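Local coordinates for putative cell filamentation protein (Bartonella quintana, PDB 4N67) that probably transfers AMP from ATP onto target proteins through its Fic domain, as a type IV-secreted Bartonella effector of the Fic/DOC family, at residues T41-A45 with C68-K72; L133-F138 with A174-I178. The protein carries 2 engineered substitutions. One frame throughout, in Å; residues are numbered along the deposited sequence.

Contact 1: T41-A45 with C68-K72; sequences TAREA and CLFHK. Engineered in segment 68-72: Lys-72 (natural residue Asn).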
ATOM      1  N   THR A  41      12.358   5.675   1.057  1.00 14.55           N
ATOM      2  CA  THR A  41      11.017   5.299   1.558  1.00 14.34           C
ATOM      3  C   THR A  41      11.102   4.697   2.971  1.00 14.30           C
ATOM      4  O   THR A  41      10.192   4.890   3.786  1.00 14.41           O
ATOM      5  CB  THR A  41      10.280   4.298   0.639  1.00 14.82           C
ATOM      6  OG1 THR A  41      11.076   3.103   0.476  1.00 17.06           O
ATOM      7  CG2 THR A  41      10.076   4.880  -0.709  1.00 15.54           C
ATOM      8  N   ALA A  42      12.183   3.984   3.290  1.00 14.30           N
ATOM      9  CA  ALA A  42      12.367   3.474   4.644  1.00 14.52           C
ATOM     10  C   ALA A  42      12.485   4.621   5.628  1.00 14.63           C
ATOM     11  O   ALA A  42      11.873   4.620   6.723  1.00 14.62           O
ATOM     12  CB  ALA A  42      13.584   2.559   4.720  1.00 15.57           C
ATOM     13  N   ARG A  43      13.281   5.631   5.277  1.00 14.48           N
ATOM     14  CA  ARG A  43      13.458   6.789   6.127  1.00 14.93           C
ATOM     15  C   ARG A  43      12.178   7.595   6.286  1.00 14.12           C
ATOM     16  O   ARG A  43      11.828   8.040   7.382  1.00 13.81           O
ATOM     17  CB  ARG A  43      14.621   7.632   5.559  1.00 15.70           C
ATOM     18  CG  ARG A  43      15.025   8.812   6.420  1.00 16.78           C
ATOM     19  CD  ARG A  43      16.276   9.479   5.849  1.00 18.17           C
ATOM     20  NE  ARG A  43      15.937  10.080   4.582  1.00 18.80           N
ATOM     21  CZ  ARG A  43      15.346  11.256   4.437  1.00 19.50           C
ATOM     22  NH1 ARG A  43      15.061  12.019   5.477  1.00 20.60           N
ATOM     23  NH2 ARG A  43      15.078  11.692   3.207  1.00 20.12           N
ATOM     24  N   GLU A  44      11.442   7.784   5.182  1.00 14.13           N
ATOM     25  CA  GLU A  44      10.177   8.488   5.257  1.00 14.47           C
ATOM     26  C   GLU A  44       9.193   7.729   6.121  1.00 13.95           C
ATOM     27  O   GLU A  44       8.410   8.354   6.827  1.00 14.56           O
ATOM     28  CB  GLU A  44       9.572   8.666   3.880  1.00 15.17           C
ATOM     29  CG  GLU A  44      10.383   9.538   2.925  1.00 16.44           C
ATOM     30  CD  GLU A  44      10.412  10.995   3.274  1.00 19.49           C
ATOM     31  OE1 GLU A  44       9.807  11.485   4.261  1.00 20.19           O
ATOM     32  OE2 GLU A  44      11.103  11.699   2.500  1.00 23.21           O
ATOM     33  N   ALA A  45       9.251   6.401   6.088  1.00 13.33           N
ATOM     34  CA  ALA A  45       8.361   5.613   6.965  1.00 13.07           C
ATOM     35  C   ALA A  45       8.698   5.807   8.448  1.00 13.57           C
ATOM     36  O   ALA A  45       7.805   5.975   9.288  1.00 13.70           O
ATOM     37  CB  ALA A  45       8.390   4.161   6.563  1.00 12.65           C
ATOM     38  N   CYS A  68       3.723  10.992   1.080  0.60  9.88           N
ATOM     39  CA  CYS A  68       4.798  11.188   2.059  0.60 10.39           C
ATOM     40  C   CYS A  68       5.967  10.266   1.739  0.60 10.67           C
ATOM     41  O   CYS A  68       7.129  10.689   1.740  0.60 11.10           O
ATOM     42  CB  CYS A  68       4.277  10.964   3.473  0.60 10.19           C
ATOM     43  SG  CYS A  68       3.127  12.234   4.051  0.60 10.55           S
ATOM     44  N   LEU A  69       5.666   9.013   1.444  1.00 10.69           N
ATOM     45  CA  LEU A  69       6.746   8.049   1.193  1.00 10.74           C
ATOM     46  C   LEU A  69       7.486   8.318  -0.113  1.00 10.85           C
ATOM     47  O   LEU A  69       8.696   8.088  -0.176  1.00 11.54           O
ATOM     48  CB  LEU A  69       6.229   6.584   1.198  1.00 11.27           C
ATOM     49  CG  LEU A  69       5.608   6.107   2.506  1.00 11.86           C
ATOM     50  CD1 LEU A  69       5.118   4.673   2.368  1.00 12.10           C
ATOM     51  CD2 LEU A  69       6.535   6.242   3.707  1.00 12.94           C
ATOM     52  N   PHE A  70       6.798   8.818  -1.137  1.00 10.03           N
ATOM     53  CA  PHE A  70       7.346   8.843  -2.473  1.00 10.61           C
ATOM     54  C   PHE A  70       7.539  10.204  -3.113  1.00 10.48           C
ATOM     55  O   PHE A  70       8.105  10.271  -4.210  1.00 10.77           O
ATOM     56  CB  PHE A  70       6.534   7.958  -3.423  1.00 10.83           C
ATOM     57  CG  PHE A  70       6.673   6.504  -3.142  1.00 11.17           C
ATOM     58  CD1 PHE A  70       7.736   5.815  -3.668  1.00 11.56           C
ATOM     59  CD2 PHE A  70       5.769   5.829  -2.326  1.00 11.53           C
ATOM     60  CE1 PHE A  70       7.905   4.461  -3.404  1.00 12.04           C
ATOM     61  CE2 PHE A  70       5.951   4.483  -2.052  1.00 12.07           C
ATOM     62  CZ  PHE A  70       7.031   3.813  -2.571  1.00 12.27           C
ATOM     63  N   HIS A  71       7.113  11.288  -2.492  1.00 10.79           N
ATOM     64  CA  HIS A  71       7.167  12.567  -3.194  1.00 11.74           C
ATOM     65  C   HIS A  71       8.560  13.059  -3.542  1.00 11.87           C
ATOM     66  O   HIS A  71       8.702  13.811  -4.491  1.00 12.31           O
ATOM     67  CB  HIS A  71       6.370  13.671  -2.526  1.00 12.61           C
ATOM     68  CG  HIS A  71       7.053  14.298  -1.388  1.00 14.53           C
ATOM     69  ND1 HIS A  71       7.075  13.774  -0.112  1.00 16.41           N
ATOM     70  CD2 HIS A  71       7.715  15.481  -1.321  1.00 16.28           C
ATOM     71  CE1 HIS A  71       7.744  14.591   0.682  1.00 17.42           C
ATOM     72  NE2 HIS A  71       8.131  15.631  -0.027  1.00 18.54           N
ATOM     73  N   LYS A  72       9.582  12.643  -2.800  1.00 11.70           N
ATOM     74  CA  LYS A  72      10.943  13.043  -3.177  1.00 12.59           C
ATOM     75  C   LYS A  72      11.489  12.185  -4.317  1.00 12.03           C
ATOM     76  O   LYS A  72      12.502  12.536  -4.913  1.00 11.71           O
ATOM     77  CB  LYS A  72      11.883  13.014  -1.972  1.00 14.59           C
ATOM     78  CG  LYS A  72      11.419  14.029  -0.940  1.00 16.69           C
ATOM     79  CD  LYS A  72      12.246  14.068   0.316  1.00 20.23           C
ATOM     80  CE  LYS A  72      11.452  14.712   1.457  1.00 22.23           C
ATOM     81  NZ  LYS A  72      11.851  14.282   2.829  1.00 23.60           N
TER
HETATM   82  O   HOH W   1       9.357  11.358  -0.164  1.00 20.78           O
HETATM   83  O   HOH W   2       7.669  13.090   3.468  1.00 35.56           O
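Glu-44, on helix 30-48 of this Fic-domain protein, reaches the last part of helix 59-70 and the residues that follow, where its carboxylate joins Lys-72 in a salt bridge. Lys-72 NZ donates to the syn lone pair of Glu-44 OE2 at 2.7 Å. Lys-72 is an engineered residue, Asn in the natural sequence, so this bond belongs to the deposited construct. Glu-44 bends at its CB-CG bond (chi2 -70°), which brings the carboxylate near the carbonyl of Cys-68, and two waters bridge the two groups. Water 2 lies 2.8 Å from Glu-44 OE1 and 3.0 Å from Cys-68 O; water 1 lies near Cys-68 O and, more weakly, Glu-44 OE2. Each is placed to donate to either acceptor, though which receives a proton at a given moment is not settled. Water 1 accepts from Lys-72 N at 2.9 Å. Arg-43 NH2 stands 4.2 Å from Lys-72 NZ, a like-charge approach probably eased by Glu-44 and by the salt bridge of Arg-43 to Glu-40. On the buried side Leu-69 CD2 packs 4.0 Å from Ala-45 CB. Thr-41 OG1 bonds back to Cys-37 O, while its methyl CG2 lies over one face of the Phe-70 ring, 3.9 Å from the centroid and 28° off the normal.

Contact 2: L133-F138 with A174-I178; sequences LSRQEF and AGYKI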
ATOM      1  N   LEU A 133     -12.288  -4.943  18.937  1.00 22.09           N
ATOM      2  CA  LEU A 133     -12.174  -6.341  18.568  1.00 22.60           C
ATOM      3  C   LEU A 133     -11.235  -7.109  19.473  1.00 23.51           C
ATOM      4  O   LEU A 133     -10.277  -6.553  20.049  1.00 24.12           O
ATOM      5  CB  LEU A 133     -11.688  -6.482  17.118  1.00 22.14           C
ATOM      6  CG  LEU A 133     -12.553  -5.808  16.053  1.00 22.12           C
ATOM      7  CD1 LEU A 133     -11.956  -5.969  14.676  1.00 21.68           C
ATOM      8  CD2 LEU A 133     -13.950  -6.415  16.078  1.00 23.37           C
ATOM      9  N   SER A 134     -11.480  -8.407  19.540  1.00 23.16           N
ATOM     10  CA  SER A 134     -10.554  -9.333  20.134  1.00 24.25           C
ATOM     11  C   SER A 134      -9.317  -9.384  19.251  1.00 23.18           C
ATOM     12  O   SER A 134      -9.344  -9.000  18.062  1.00 21.78           O
ATOM     13  CB  SER A 134     -11.160 -10.733  20.261  1.00 25.58           C
ATOM     14  OG  SER A 134     -11.215 -11.401  19.004  1.00 26.72           O
ATOM     15  N   ARG A 135      -8.247  -9.906  19.812  1.00 24.03           N
ATOM     16  CA  ARG A 135      -7.008 -10.038  19.052  1.00 23.88           C
ATOM     17  C   ARG A 135      -7.168 -10.894  17.797  1.00 23.73           C
ATOM     18  O   ARG A 135      -6.697 -10.512  16.715  1.00 22.27           O
ATOM     19  CB  ARG A 135      -5.960 -10.667  19.927  1.00 25.53           C
ATOM     20  CG  ARG A 135      -4.583 -10.552  19.357  1.00 25.56           C
ATOM     21  CD  ARG A 135      -3.609 -10.984  20.405  1.00 27.46           C
ATOM     22  NE  ARG A 135      -2.255 -10.958  19.911  1.00 27.94           N
ATOM     23  CZ  ARG A 135      -1.191 -11.223  20.654  1.00 28.76           C
ATOM     24  NH1 ARG A 135      -1.313 -11.572  21.934  1.00 30.08           N
ATOM     25  NH2 ARG A 135       0.006 -11.160  20.112  1.00 28.26           N
ATOM     26  N   GLN A 136      -7.842 -12.028  17.940  1.00 25.13           N
ATOM     27  CA  GLN A 136      -8.081 -12.931  16.804  1.00 25.17           C
ATOM     28  C   GLN A 136      -8.929 -12.227  15.737  1.00 24.29           C
ATOM     29  O   GLN A 136      -8.620 -12.282  14.551  1.00 23.21           O
ATOM     30  CB  GLN A 136      -8.801 -14.198  17.276  1.00 27.13           C
ATOM     31  N   GLU A 137     -10.019 -11.604  16.158  1.00 23.48           N
ATOM     32  CA  GLU A 137     -10.888 -10.852  15.242  1.00 23.47           C
ATOM     33  C   GLU A 137     -10.154  -9.714  14.544  1.00 21.55           C
ATOM     34  O   GLU A 137     -10.366  -9.450  13.348  1.00 20.72           O
ATOM     35  CB  GLU A 137     -12.068 -10.258  15.974  1.00 24.82           C
ATOM     36  CG  GLU A 137     -13.022 -11.340  16.399  1.00 27.06           C
ATOM     37  CD  GLU A 137     -14.011 -10.878  17.419  1.00 27.83           C
ATOM     38  OE1 GLU A 137     -13.970  -9.702  17.877  1.00 28.20           O
ATOM     39  OE2 GLU A 137     -14.846 -11.730  17.783  1.00 31.40           O
ATOM     40  N   PHE A 138      -9.337  -9.000  15.310  1.00 19.96           N
ATOM     41  CA  PHE A 138      -8.637  -7.888  14.734  1.00 18.42           C
ATOM     42  C   PHE A 138      -7.730  -8.406  13.617  1.00 17.98           C
ATOM     43  O   PHE A 138      -7.687  -7.841  12.511  1.00 17.11           O
ATOM     44  CB  PHE A 138      -7.822  -7.114  15.765  1.00 18.01           C
ATOM     45  CG  PHE A 138      -7.023  -6.022  15.133  1.00 17.14           C
ATOM     46  CD1 PHE A 138      -7.608  -4.802  14.828  1.00 16.86           C
ATOM     47  CD2 PHE A 138      -5.718  -6.244  14.749  1.00 17.20           C
ATOM     48  CE1 PHE A 138      -6.895  -3.809  14.176  1.00 16.27           C
ATOM     49  CE2 PHE A 138      -4.995  -5.269  14.093  1.00 16.55           C
ATOM     50  CZ  PHE A 138      -5.587  -4.046  13.816  1.00 16.09           C
ATOM     51  N   ALA A 174      -6.540   1.415  16.680  1.00 20.06           N
ATOM     52  CA  ALA A 174      -7.423   0.358  17.214  1.00 21.02           C
ATOM     53  C   ALA A 174      -6.844  -0.287  18.450  1.00 22.16           C
ATOM     54  O   ALA A 174      -7.492  -1.203  18.991  1.00 23.57           O
ATOM     55  CB  ALA A 174      -7.678  -0.705  16.168  1.00 21.39           C
ATOM     56  N   GLY A 175      -5.657   0.163  18.873  1.00 20.93           N
ATOM     57  CA  GLY A 175      -4.968  -0.392  20.053  1.00 21.78           C
ATOM     58  C   GLY A 175      -4.039  -1.568  19.790  1.00 21.48           C
ATOM     59  O   GLY A 175      -3.644  -2.258  20.720  1.00 22.94           O
ATOM     60  N   TYR A 176      -3.646  -1.785  18.549  1.00 19.56           N
ATOM     61  CA  TYR A 176      -2.760  -2.917  18.209  1.00 19.50           C
ATOM     62  C   TYR A 176      -1.507  -2.452  17.483  1.00 19.09           C
ATOM     63  O   TYR A 176      -1.569  -1.568  16.603  1.00 19.83           O
ATOM     64  CB  TYR A 176      -3.517  -3.898  17.328  1.00 19.35           C
ATOM     65  CG  TYR A 176      -4.577  -4.683  18.058  1.00 20.13           C
ATOM     66  CD1 TYR A 176      -4.224  -5.780  18.815  1.00 21.30           C
ATOM     67  CD2 TYR A 176      -5.944  -4.318  18.028  1.00 20.65           C
ATOM     68  CE1 TYR A 176      -5.154  -6.515  19.513  1.00 21.80           C
ATOM     69  CE2 TYR A 176      -6.879  -5.055  18.730  1.00 21.43           C
ATOM     70  CZ  TYR A 176      -6.488  -6.156  19.472  1.00 22.49           C
ATOM     71  OH  TYR A 176      -7.400  -6.919  20.210  1.00 23.94           O
ATOM     72  N   LYS A 177      -0.365  -3.042  17.834  1.00 18.73           N
ATOM     73  CA  LYS A 177       0.881  -2.787  17.150  1.00 18.59           C
ATOM     74  C   LYS A 177       1.025  -3.846  16.068  1.00 17.50           C
ATOM     75  O   LYS A 177       1.044  -5.017  16.372  1.00 17.75           O
ATOM     76  CB  LYS A 177       2.091  -2.869  18.096  1.00 21.10           C
ATOM     77  CG  LYS A 177       3.382  -2.641  17.332  1.00 23.10           C
ATOM     78  CD  LYS A 177       4.606  -2.424  18.190  1.00 26.91           C
ATOM     79  CE  LYS A 177       5.818  -2.200  17.299  1.00 28.91           C
ATOM     80  NZ  LYS A 177       5.633  -1.112  16.310  1.00 31.07           N
ATOM     81  N   ILE A 178       1.141  -3.423  14.807  1.00 15.66           N
ATOM     82  CA  ILE A 178       1.360  -4.341  13.674  1.00 15.94           C
ATOM     83  C   ILE A 178       2.785  -4.090  13.209  1.00 16.68           C
ATOM     84  O   ILE A 178       3.113  -2.962  12.835  1.00 16.95           O
ATOM     85  CB  ILE A 178       0.369  -4.084  12.523  1.00 15.03           C
ATOM     86  CG1 ILE A 178      -1.073  -4.287  12.999  1.00 15.03           C
ATOM     87  CG2 ILE A 178       0.695  -4.972  11.319  1.00 15.33           C
ATOM     88  CD1 ILE A 178      -2.127  -3.979  11.940  1.00 14.60           C
TER
HETATM   89  O   HOH W   3      -9.775  -3.584  18.130  1.00 28.13           O
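Phe-138 and Tyr-176 form an offset stack, with ring centroids 4.4 Å apart and planes inclined by 17°. The two side chains run antiparallel to one another: Tyr-176 CD2 sits over Phe-138 CG at 3.5 Å, and each CB lies over the face of the other ring in a CH-pi contact. Phe-138 projects from its helix with chi1 at 176°, CG opposite the backbone N, and meets two further apolar groups. Ile-178 CD1 comes to the ring edge, 3.8 Å from Phe-138 CE2, and Ala-174 CB approaches Phe-138 CE1 obliquely. At the far end of the tyrosine, Tyr-176 OH donates to Leu-133 O at 2.9 Å, tilted 34° from the carbonyl plane; Arg-135 N is close to that hydroxyl, but its angle is too poor for a bond. Arg-135 CG comes obliquely to Tyr-176 CE1, at 4.1 Å. Water 3 adds a second link, accepting from Leu-133 N and donating weakly to Ala-174 O. In the next shell, Arg-135 NH2 donates to Thr-212 O, while Ile-178 packs on Phe-208 and Ile-211. Ser-134 and Glu-137 fix the start of helix 135-152: Glu-137 N bonds to Ser-134 OG at 3.1 Å, and Ser-134 N to Glu-137 OE1. The arrangement joins a capping box at that helix start to the Schellman motif at Gly-175, which ends helix 164-174 and leads into strand 176-178.

How the contacts relate
Both contacts are partly buried, but they hold different elements: contact 1 pairs helix 30-48 with residues 68-72, on and just after helix 59-70, and contact 2 sets the start of helix 135-152 against strand 176-178. Their centres lie about 26 Å apart and their nearest atoms about 10 Å, without touching. The centre of contact 1 lies about 13 Å from the chain centre, that of contact 2 about 19 Å. Contact 1 is also nearer the ligands: the Phe-70 side chain is about 6 Å from ADP and about 5 Å from magnesium, the Ile-178 side chain about 12 Å from ADP. Both use bridging water; a salt bridge marks contact 1, an offset stack and an uncharged hydroxyl-to-carbonyl bond contact 2.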